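PDB 2NVA: arginine decarboxylase, A207R protein from Paramecium bursaria Chlorella virus 1, which catalyses the pyridoxal 5'-phosphate-dependent decarboxylation of arginine to agmatine. Local coordinates for residues 284-287 against 292-295; 269-272 against 277-280. All coordinates share one frame; numbering follows the deposited sequence.

Contact 1 (284-287 against 292-295); sequences ESTY and NVIF. With PL2 ((4-{[(4-{[amino(imino)methyl]amino}butyl)amino]methyl}-5-hydroxy-6-methylpyridin-3-yl)methyl dihydrogen phosphate), chain J; PL2 ((4-{[(4-{[amino(imino)methyl]amino}butyl)amino]methyl}-5-hydroxy-6-methylpyridin-3-yl)methyl dihydrogen phosphate), chain I.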
loop_
_atom_site.group_PDB
_atom_site.type_symbol
_atom_site.label_atom_id
_atom_site.label_comp_id
_atom_site.label_asym_id
_atom_site.label_seq_id
_atom_site.Cartn_x
_atom_site.Cartn_y
_atom_site.Cartn_z
ATOM N N GLU A 284 -1.608 -14.355 0.082
ATOM C CA GLU A 284 -2.123 -12.994 0.242
ATOM C C GLU A 284 -1.185 -12.223 1.162
ATOM O O GLU A 284 -0.253 -12.805 1.737
ATOM C CB GLU A 284 -3.520 -13.026 0.844
ATOM C CG GLU A 284 -4.628 -12.883 -0.181
ATOM C CD GLU A 284 -4.627 -11.537 -0.907
ATOM O OE1 GLU A 284 -5.216 -11.473 -1.999
ATOM O OE2 GLU A 284 -4.031 -10.554 -0.401
ATOM N N SER A 285 -1.408 -10.920 1.295
ATOM C CA SER A 285 -0.520 -10.104 2.124
ATOM C C SER A 285 -1.142 -8.763 2.497
ATOM O O SER A 285 -2.169 -8.374 1.931
ATOM C CB SER A 285 0.838 -9.897 1.427
ATOM O OG SER A 285 0.794 -8.801 0.517
ATOM N N THR A 286 -0.509 -8.074 3.452
ATOM C CA THR A 286 -0.907 -6.709 3.815
ATOM C C THR A 286 -0.660 -5.720 2.662
ATOM O O THR A 286 -1.230 -4.636 2.641
ATOM C CB THR A 286 -0.172 -6.203 5.066
ATOM O OG1 THR A 286 1.241 -6.241 4.846
ATOM C CG2 THR A 286 -0.524 -7.058 6.265
ATOM N N TYR A 287 0.182 -6.127 1.710
ATOM C CA TYR A 287 0.408 -5.369 0.470
ATOM C C TYR A 287 -0.540 -5.796 -0.653
ATOM O O TYR A 287 -0.546 -5.209 -1.751
ATOM C CB TYR A 287 1.858 -5.544 0.022
ATOM C CG TYR A 287 2.861 -4.917 0.964
ATOM C CD1 TYR A 287 3.047 -3.542 0.984
ATOM C CD2 TYR A 287 3.597 -5.700 1.855
ATOM C CE1 TYR A 287 3.981 -2.956 1.845
ATOM C CE2 TYR A 287 4.532 -5.121 2.724
ATOM C CZ TYR A 287 4.720 -3.750 2.703
ATOM O OH TYR A 287 5.643 -3.171 3.555
ATOM N N ASN A 292 -5.899 -3.331 5.514
ATOM C CA ASN A 292 -6.653 -2.952 6.722
ATOM C C ASN A 292 -6.000 -3.386 8.043
ATOM O O ASN A 292 -6.277 -2.811 9.107
ATOM C CB ASN A 292 -8.100 -3.463 6.662
ATOM C CG ASN A 292 -8.976 -2.612 5.764
ATOM O OD1 ASN A 292 -8.685 -1.430 5.550
ATOM N ND2 ASN A 292 -10.050 -3.205 5.224
ATOM N N VAL A 293 -5.171 -4.428 7.972
ATOM C CA VAL A 293 -4.394 -4.852 9.138
ATOM C C VAL A 293 -3.455 -3.706 9.554
ATOM O O VAL A 293 -3.227 -3.470 10.742
ATOM C CB VAL A 293 -3.612 -6.153 8.829
ATOM C CG1 VAL A 293 -2.707 -6.550 9.992
ATOM C CG2 VAL A 293 -4.598 -7.281 8.495
ATOM N N ILE A 294 -2.931 -2.997 8.566
ATOM C CA ILE A 294 -2.021 -1.880 8.809
ATOM C C ILE A 294 -2.782 -0.590 9.135
ATOM O O ILE A 294 -2.485 0.071 10.133
ATOM C CB ILE A 294 -1.076 -1.631 7.601
ATOM C CG1 ILE A 294 -0.309 -2.906 7.210
ATOM C CG2 ILE A 294 -0.124 -0.442 7.883
ATOM C CD1 ILE A 294 0.576 -3.516 8.305
ATOM N N PHE A 295 -3.742 -0.237 8.290
ATOM C CA PHE A 295 -4.390 1.083 8.352
ATOM C C PHE A 295 -5.630 1.166 9.234
ATOM O O PHE A 295 -6.021 2.280 9.638
ATOM C CB PHE A 295 -4.675 1.598 6.938
ATOM C CG PHE A 295 -3.430 1.799 6.116
ATOM C CD1 PHE A 295 -2.605 2.906 6.335
ATOM C CD2 PHE A 295 -3.058 0.867 5.149
ATOM C CE1 PHE A 295 -1.439 3.094 5.602
ATOM C CE2 PHE A 295 -1.893 1.046 4.410
ATOM C CZ PHE A 295 -1.077 2.169 4.648
HETATM N N1 PL2 J . 17.002 -9.935 -0.071
HETATM C C2 PL2 J . 15.906 -10.317 0.605
HETATM C C2A PL2 J . 15.653 -11.823 0.802
HETATM C C3 PL2 J . 15.046 -9.353 1.138
HETATM O O3 PL2 J . 13.953 -9.762 1.844
HETATM C C4 PL2 J . 15.318 -7.973 0.948
HETATM C C4A PL2 J . 14.428 -6.828 1.485
HETATM C C5 PL2 J . 16.485 -7.650 0.213
HETATM C C6 PL2 J . 17.305 -8.656 -0.278
HETATM P P PL2 J . 17.575 -3.916 0.809
HETATM N N PL2 J . 13.622 -7.216 2.641
HETATM C CA PL2 J . 12.237 -6.702 2.478
HETATM C CG PL2 J . 10.858 -4.592 2.785
HETATM O OP2 PL2 J . 17.454 -3.045 2.121
HETATM O OP3 PL2 J . 16.704 -3.149 -0.312
HETATM O OP1 PL2 J . 18.975 -4.037 0.347
HETATM O OP4 PL2 J . 16.853 -5.342 1.080
HETATM C C5M PL2 J . 16.863 -6.179 -0.027
HETATM C CB PL2 J . 12.200 -5.167 2.281
HETATM C CD PL2 J . 10.856 -3.055 2.728
HETATM N NE PL2 J . 9.450 -2.617 2.819
HETATM C CZ PL2 J . 9.040 -1.383 2.534
HETATM N NH2 PL2 J . 7.733 -1.083 2.628
HETATM N NH1 PL2 J . 9.904 -0.445 2.157
HETATM N N1 PL2 I . -16.823 10.299 1.820
HETATM C C2 PL2 I . -15.597 10.846 1.871
HETATM C C2A PL2 I . -15.371 12.285 1.366
HETATM C C3 PL2 I . -14.544 10.083 2.391
HETATM O O3 PL2 I . -13.317 10.665 2.447
HETATM C C4 PL2 I . -14.743 8.769 2.861
HETATM C C4A PL2 I . -13.597 7.884 3.435
HETATM C C5 PL2 I . -16.059 8.270 2.777
HETATM C C6 PL2 I . -17.067 9.055 2.251
HETATM P P PL2 I . -16.730 5.084 4.943
HETATM N N PL2 I . -12.504 8.683 4.032
HETATM C CA PL2 I . -11.195 8.056 3.804
HETATM C CG PL2 I . -9.756 6.012 4.209
HETATM O OP2 PL2 I . -16.149 4.766 6.406
HETATM O OP3 PL2 I . -16.187 3.896 3.972
HETATM O OP1 PL2 I . -18.220 5.180 4.947
HETATM O OP4 PL2 I . -15.984 6.449 4.530
HETATM C C5M PL2 I . -16.391 6.846 3.268
HETATM C CB PL2 I . -11.154 6.617 4.358
HETATM C CD PL2 I . -9.702 4.582 4.796
HETATM N NE PL2 I . -8.344 4.067 4.507
HETATM C CZ PL2 I . -7.952 2.786 4.585
HETATM N NH2 PL2 I . -6.672 2.471 4.271
HETATM N NH1 PL2 I . -8.805 1.833 4.971
#
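Thr286, in the loop that follows strand 277-282, brings its CA to 6.6 Å from the CA of Val293 in the short helix 292-295. A small apolar junction, 110 Å² in all, joins two elements that each carry ligand-binding residues. Thr286 OG1 sits between its own backbone N and carbonyl carbon (chi1 58°), which puts CG2 beside the backbone N, where it meets Val293 CB at 4.1 Å, the two side chains crossing almost perpendicularly. Thr286 CB touches CG1 of Ile294 at 3.9 Å, and on its other branch Ile294 lays CG2 over the centre of the neighbouring Phe295 ring. The loop is braced from within: Ser285 N donates to Glu284 OE2 at 3.1 Å from 29° outside the carboxylate plane, and the same oxygen also takes Gly289 N.

From this junction the segments reach two copies of the same ligand, one in each active site. The guanidinium NH2 of one cofactor-agmatine adduct, held mainly by the second subunit, donates to Tyr287 OH at 3.1 Å; that hydroxyl is also bonded to Asp325 OD2. The adduct in this chain's own barrel gives a weak NH1 bond to Asn292 OD1 at 3.3 Å, while Ala352 O takes Asn292 ND2 and so fixes the amide's rotation. NH2 of the same adduct lies 3.4 Å from Phe295 CB, and the Phe295 ring meets that of Tyr287 of the second subunit. Composite active sites of this kind, lined by both subunits at the dimer interface, are typical of the eukaryotic ODC-like decarboxylases.

Contact 2 (269-272 against 277-280); sequences IGKR and LYEY
Arg272 and Glu279 meet through complementary torsions: the arginine chain bends at chi3 (54°), bringing NE against Glu279, while Glu279 carries CG beside its backbone N (chi1 -58°) and swings its carboxylate up to the guanidinium. NE, with OE1 close to the guanidinium plane, donates to Glu279 OE1 at 2.7 Å, approaching nearly head-on to the C-O bond, and NH2 adds a weak bond to the same oxygen. One carboxylate oxygen bridges two donors, although the two flat groups stand 83° apart. Beneath the salt bridge the same residues form an antiparallel hydrogen-bonded pair, with Arg272 N to Glu279 O and Glu279 N to Arg272 O both 2.8 Å.

On the other face of the sheet the non-hydrogen-bonded pair Lys271 and Tyr280 run side by side. The fully extended lysine lays its methylenes against the ring, CG 3.7 Å from Tyr280 CE1, and delivers NZ to Glu338 and Leu339 O; Tyr280 OH bonds Leu339 N. Next to this pair, Ile269 and Gly270 both face Phe281, a classic beta bulge.

Arg272 NH1 salt-bridges Asp113 and NH2 bonds Lys148 O, both of the second subunit, tying the hairpin to it. The two carboxylates probably offset Arg272's buried charge beside nearby Arg274.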
loop_
_atom_site.group_PDB
_atom_site.type_symbol
_atom_site.label_atom_id
_atom_site.label_comp_id
_atom_site.label_asym_id
_atom_site.label_seq_id
_atom_site.Cartn_x
_atom_site.Cartn_y
_atom_site.Cartn_z
ATOM N N ILE A 269 0.374 -21.654 1.824
ATOM C CA ILE A 269 1.425 -22.009 0.882
ATOM C C ILE A 269 2.744 -22.386 1.540
ATOM O O ILE A 269 3.604 -22.969 0.886
ATOM C CB ILE A 269 1.618 -20.921 -0.233
ATOM C CG1 ILE A 269 2.111 -19.587 0.332
ATOM C CG2 ILE A 269 0.329 -20.737 -1.042
ATOM C CD1 ILE A 269 3.638 -19.510 0.458
ATOM N N GLY A 270 2.899 -22.044 2.820
ATOM C CA GLY A 270 4.104 -22.376 3.578
ATOM C C GLY A 270 3.766 -22.546 5.052
ATOM O O GLY A 270 2.744 -22.046 5.531
ATOM N N LYS A 271 4.627 -23.246 5.773
ATOM C CA LYS A 271 4.329 -23.601 7.157
ATOM C C LYS A 271 5.627 -23.811 7.917
ATOM O O LYS A 271 6.601 -24.299 7.355
ATOM C CB LYS A 271 3.487 -24.889 7.183
ATOM C CG LYS A 271 3.016 -25.348 8.568
ATOM C CD LYS A 271 2.183 -26.647 8.461
ATOM C CE LYS A 271 1.829 -27.182 9.862
ATOM N NZ LYS A 271 0.956 -28.402 9.783
ATOM N N ARG A 272 5.636 -23.449 9.190
ATOM C CA ARG A 272 6.810 -23.648 10.030
ATOM C C ARG A 272 6.264 -23.852 11.440
ATOM O O ARG A 272 5.465 -23.035 11.897
ATOM C CB ARG A 272 7.694 -22.387 9.937
ATOM C CG ARG A 272 9.103 -22.499 10.475
ATOM C CD ARG A 272 9.931 -21.285 10.048
ATOM N NE ARG A 272 9.273 -20.044 10.427
ATOM C CZ ARG A 272 9.290 -18.908 9.725
ATOM N NH1 ARG A 272 9.947 -18.801 8.566
ATOM N NH2 ARG A 272 8.633 -17.870 10.188
ATOM N N LEU A 277 4.460 -23.282 18.357
ATOM C CA LEU A 277 3.840 -22.170 17.635
ATOM C C LEU A 277 3.744 -22.528 16.154
ATOM O O LEU A 277 4.740 -22.931 15.546
ATOM C CB LEU A 277 4.653 -20.872 17.823
ATOM C CG LEU A 277 3.999 -19.574 17.317
ATOM C CD1 LEU A 277 2.717 -19.239 18.091
ATOM C CD2 LEU A 277 4.986 -18.408 17.369
ATOM N N TYR A 278 2.556 -22.358 15.579
ATOM C CA TYR A 278 2.286 -22.760 14.204
ATOM C C TYR A 278 2.235 -21.554 13.293
ATOM O O TYR A 278 1.296 -20.771 13.353
ATOM C CB TYR A 278 0.977 -23.542 14.125
ATOM C CG TYR A 278 1.058 -24.874 14.849
ATOM C CD1 TYR A 278 1.064 -26.071 14.137
ATOM C CD2 TYR A 278 1.149 -24.932 16.243
ATOM C CE1 TYR A 278 1.156 -27.301 14.793
ATOM C CE2 TYR A 278 1.244 -26.153 16.914
ATOM C CZ TYR A 278 1.245 -27.333 16.188
ATOM O OH TYR A 278 1.323 -28.551 16.838
ATOM N N GLU A 279 3.252 -21.431 12.443
ATOM C CA GLU A 279 3.385 -20.269 11.571
ATOM C C GLU A 279 3.014 -20.635 10.136
ATOM O O GLU A 279 3.519 -21.613 9.598
ATOM C CB GLU A 279 4.817 -19.725 11.635
ATOM C CG GLU A 279 5.276 -19.328 13.048
ATOM C CD GLU A 279 6.785 -19.140 13.182
ATOM O OE1 GLU A 279 7.551 -19.793 12.448
ATOM O OE2 GLU A 279 7.203 -18.360 14.063
ATOM N N TYR A 280 2.120 -19.852 9.538
ATOM C CA TYR A 280 1.634 -20.133 8.188
ATOM C C TYR A 280 1.851 -18.949 7.277
ATOM O O TYR A 280 1.744 -17.799 7.710
ATOM C CB TYR A 280 0.144 -20.457 8.209
ATOM C CG TYR A 280 -0.204 -21.579 9.151
ATOM C CD1 TYR A 280 0.082 -22.910 8.822
ATOM C CD2 TYR A 280 -0.819 -21.313 10.373
ATOM C CE1 TYR A 280 -0.243 -23.948 9.698
ATOM C CE2 TYR A 280 -1.139 -22.340 11.263
ATOM C CZ TYR A 280 -0.854 -23.659 10.911
ATOM O OH TYR A 280 -1.191 -24.669 11.785
#

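In the fold
Contact 2 comes first along the chain, pairing strands 262-274 and 277-282 as a beta hairpin; contact 1 opens just beyond it, in the loop leaving strand 277-282, and closes on helix 292-295. Their centres lie 18 Å apart on the same side of the chain's centre, and the segments adjoin in sequence without otherwise touching. The hairpin belongs to the mixed sheet, distinct from the parallel strands of the TIM barrel that supplies cofactor-binding residues such as Ser179 and Gly216. Both contacts reach the second subunit. One continuous piece of chain therefore passes from a structural interface, away from the annotated sites, to residues that bind agmatine in both active sites of the dimer.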